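Local coordinates for protein RNA-dependent RNA polymerase (Farallon virus, PDB 6DX5) that is the OTU-type cysteine protease domain, a viral deubiquitinase, of a large protein that as a whole probably acts as an RNA-directed RNA polymerase, at residues A[44-49]-A[136-141]. Numbering follows the deposited sequence.
Sequences YLFFDT and LNVTIV
The ring of F46, near the C-terminal end of helix 37-47, reaches across to L136 and V138, in the link between helix 126-136 and strand 140-145. From CA the CB of F46 heads toward the other segment, and with CG anti to the backbone N (chi1 -166°) the ring is carried outward from the helix. F46 CD2 stays with its own segment, 3.5 Å above the plane of the F47 ring and over its centre, while F47 CE2 sits in the plane of the F46 ring at its edge. The outer ring atoms CE1, CE2 and CZ of F46 make the contact. F46 CE2 and F46 CZ each lie 4.0 Å from L136 CD1, a methyl placed over one face of the ring but shifted toward the rim. The line from L136 CD1 to the F46 ring centroid, 4.2 Å long, leans 20° from the ring normal, a CH-pi contact. F46 CE1 meets the second partner, V138 CG1, at 4.1 Å, approached obliquely. V138 turns this methyl toward the ring by setting CG1 anti to its carbonyl carbon (chi1 -63°). Carbon atoms alone touch here; no hydrogen bond joins the two segments, and the backbones stay well apart, with the CA atoms of F46 and V138 9.8 Å from each other. F42, one turn back on the helix, lays its ring nearly parallel to that of F46 and also touches L136 and V138; F166 of strand 166-171 meets F46 edge-to-face. N137, with positive phi, is the C-prime residue of a Schellman motif that ends helix 126-136, before the chain goes on to strand 140-145. The contact is thus a small, partly exposed aromatic-aliphatic cluster joining helix 37-47 to a helix-to-strand link beside the mixed sheet of the OTU protease fold.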
loop_
_atom_site.group_PDB
_atom_site.type_symbol
_atom_site.label_atom_id
_atom_site.label_comp_id
_atom_site.label_asym_id
_atom_site.label_seq_id
_atom_site.Cartn_x
_atom_site.Cartn_y
_atom_site.Cartn_z
ATOM N N TYR A 44 -6.569 -21.744 -6.411
ATOM C CA TYR A 44 -6.067 -23.006 -5.886
ATOM C C TYR A 44 -6.549 -23.238 -4.458
ATOM O O TYR A 44 -6.998 -24.344 -4.121
ATOM C CB TYR A 44 -4.544 -23.058 -5.951
ATOM C CG TYR A 44 -4.068 -24.360 -5.364
ATOM C CD1 TYR A 44 -4.015 -25.523 -6.135
ATOM C CD2 TYR A 44 -3.687 -24.436 -4.038
ATOM C CE1 TYR A 44 -3.582 -26.743 -5.590
ATOM C CE2 TYR A 44 -3.237 -25.651 -3.484
ATOM C CZ TYR A 44 -3.192 -26.787 -4.260
ATOM O OH TYR A 44 -2.722 -27.962 -3.689
ATOM N N LEU A 45 -6.483 -22.203 -3.595
ATOM C CA LEU A 45 -6.912 -22.396 -2.207
ATOM C C LEU A 45 -8.418 -22.517 -2.111
ATOM O O LEU A 45 -8.932 -23.331 -1.341
ATOM C CB LEU A 45 -6.473 -21.234 -1.322
ATOM C CG LEU A 45 -4.963 -21.081 -1.248
ATOM C CD1 LEU A 45 -4.554 -19.853 -0.428
ATOM C CD2 LEU A 45 -4.415 -22.372 -0.647
ATOM N N PHE A 46 -9.141 -21.702 -2.880
ATOM C CA PHE A 46 -10.558 -21.573 -2.650
ATOM C C PHE A 46 -11.334 -22.676 -3.364
ATOM O O PHE A 46 -12.302 -23.206 -2.803
ATOM C CB PHE A 46 -11.029 -20.189 -3.125
ATOM C CG PHE A 46 -12.440 -19.817 -2.632
ATOM C CD1 PHE A 46 -12.674 -19.546 -1.284
ATOM C CD2 PHE A 46 -13.501 -19.758 -3.515
ATOM C CE1 PHE A 46 -13.961 -19.232 -0.821
ATOM C CE2 PHE A 46 -14.790 -19.407 -3.071
ATOM C CZ PHE A 46 -15.028 -19.151 -1.716
ATOM N N PHE A 47 -10.966 -22.992 -4.619
ATOM C CA PHE A 47 -11.664 -24.002 -5.430
ATOM C C PHE A 47 -10.824 -25.263 -5.679
ATOM O O PHE A 47 -11.221 -26.103 -6.501
ATOM C CB PHE A 47 -12.059 -23.433 -6.809
ATOM C CG PHE A 47 -13.061 -22.285 -6.775
ATOM C CD1 PHE A 47 -14.346 -22.459 -6.256
ATOM C CD2 PHE A 47 -12.729 -21.042 -7.303
ATOM C CE1 PHE A 47 -15.284 -21.401 -6.239
ATOM C CE2 PHE A 47 -13.657 -19.988 -7.291
ATOM C CZ PHE A 47 -14.944 -20.177 -6.763
ATOM N N ASP A 48 -9.644 -25.374 -5.071
ATOM C CA ASP A 48 -8.762 -26.536 -5.223
ATOM C C ASP A 48 -8.276 -26.731 -6.644
ATOM O O ASP A 48 -7.843 -27.840 -7.007
ATOM C CB ASP A 48 -9.435 -27.808 -4.724
ATOM C CG ASP A 48 -9.940 -27.641 -3.311
ATOM O OD1 ASP A 48 -9.156 -27.181 -2.419
ATOM O OD2 ASP A 48 -11.149 -27.902 -3.110
ATOM N N THR A 49 -8.324 -25.686 -7.469
ATOM C CA THR A 49 -7.659 -25.785 -8.762
ATOM C C THR A 49 -7.315 -24.395 -9.267
ATOM O O THR A 49 -8.143 -23.487 -9.204
ATOM C CB THR A 49 -8.523 -26.521 -9.798
ATOM O OG1 THR A 49 -7.832 -26.478 -11.046
ATOM C CG2 THR A 49 -9.934 -25.865 -9.970
ATOM N N LEU A 136 -16.686 -12.559 -1.279
ATOM C CA LEU A 136 -16.928 -13.930 -0.816
ATOM C C LEU A 136 -17.034 -14.021 0.695
ATOM O O LEU A 136 -17.236 -15.113 1.205
ATOM C CB LEU A 136 -15.825 -14.881 -1.296
ATOM C CG LEU A 136 -15.641 -14.858 -2.802
ATOM C CD1 LEU A 136 -14.301 -15.474 -3.217
ATOM C CD2 LEU A 136 -16.826 -15.607 -3.438
ATOM N N ASN A 137 -16.901 -12.902 1.422
ATOM C CA ASN A 137 -16.919 -12.897 2.896
ATOM C C ASN A 137 -15.824 -13.793 3.494
ATOM O O ASN A 137 -16.090 -14.619 4.360
ATOM C CB ASN A 137 -18.300 -13.315 3.430
ATOM C CG ASN A 137 -18.427 -13.068 4.906
ATOM O OD1 ASN A 137 -17.729 -12.194 5.465
ATOM N ND2 ASN A 137 -19.310 -13.812 5.562
ATOM N N VAL A 138 -14.591 -13.659 2.998
ATOM C CA VAL A 138 -13.467 -14.447 3.494
ATOM C C VAL A 138 -12.346 -13.493 3.838
ATOM O O VAL A 138 -12.399 -12.299 3.524
ATOM C CB VAL A 138 -12.941 -15.501 2.499
ATOM C CG1 VAL A 138 -13.988 -16.512 2.205
ATOM C CG2 VAL A 138 -12.389 -14.846 1.191
ATOM N N THR A 139 -11.325 -14.046 4.498
ATOM C CA THR A 139 -10.107 -13.334 4.813
ATOM C C THR A 139 -8.977 -13.809 3.906
ATOM O O THR A 139 -8.727 -15.025 3.776
ATOM C CB THR A 139 -9.772 -13.537 6.281
ATOM O OG1 THR A 139 -10.855 -12.990 7.036
ATOM C CG2 THR A 139 -8.486 -12.799 6.664
ATOM N N ILE A 140 -8.283 -12.859 3.292
ATOM C CA ILE A 140 -7.121 -13.173 2.464
ATOM C C ILE A 140 -5.917 -12.507 3.107
ATOM O O ILE A 140 -5.970 -11.306 3.426
ATOM C CB ILE A 140 -7.311 -12.707 1.007
ATOM C CG1 ILE A 140 -8.499 -13.393 0.431
ATOM C CG2 ILE A 140 -6.068 -13.074 0.114
ATOM C CD1 ILE A 140 -8.971 -12.790 -0.935
ATOM N N VAL A 141 -4.846 -13.283 3.307
ATOM C CA VAL A 141 -3.608 -12.779 3.880
ATOM C C VAL A 141 -2.548 -12.780 2.795
ATOM O O VAL A 141 -2.367 -13.790 2.121
ATOM C CB VAL A 141 -3.164 -13.637 5.071
ATOM C CG1 VAL A 141 -1.962 -13.058 5.678
ATOM C CG2 VAL A 141 -4.319 -13.748 6.090
#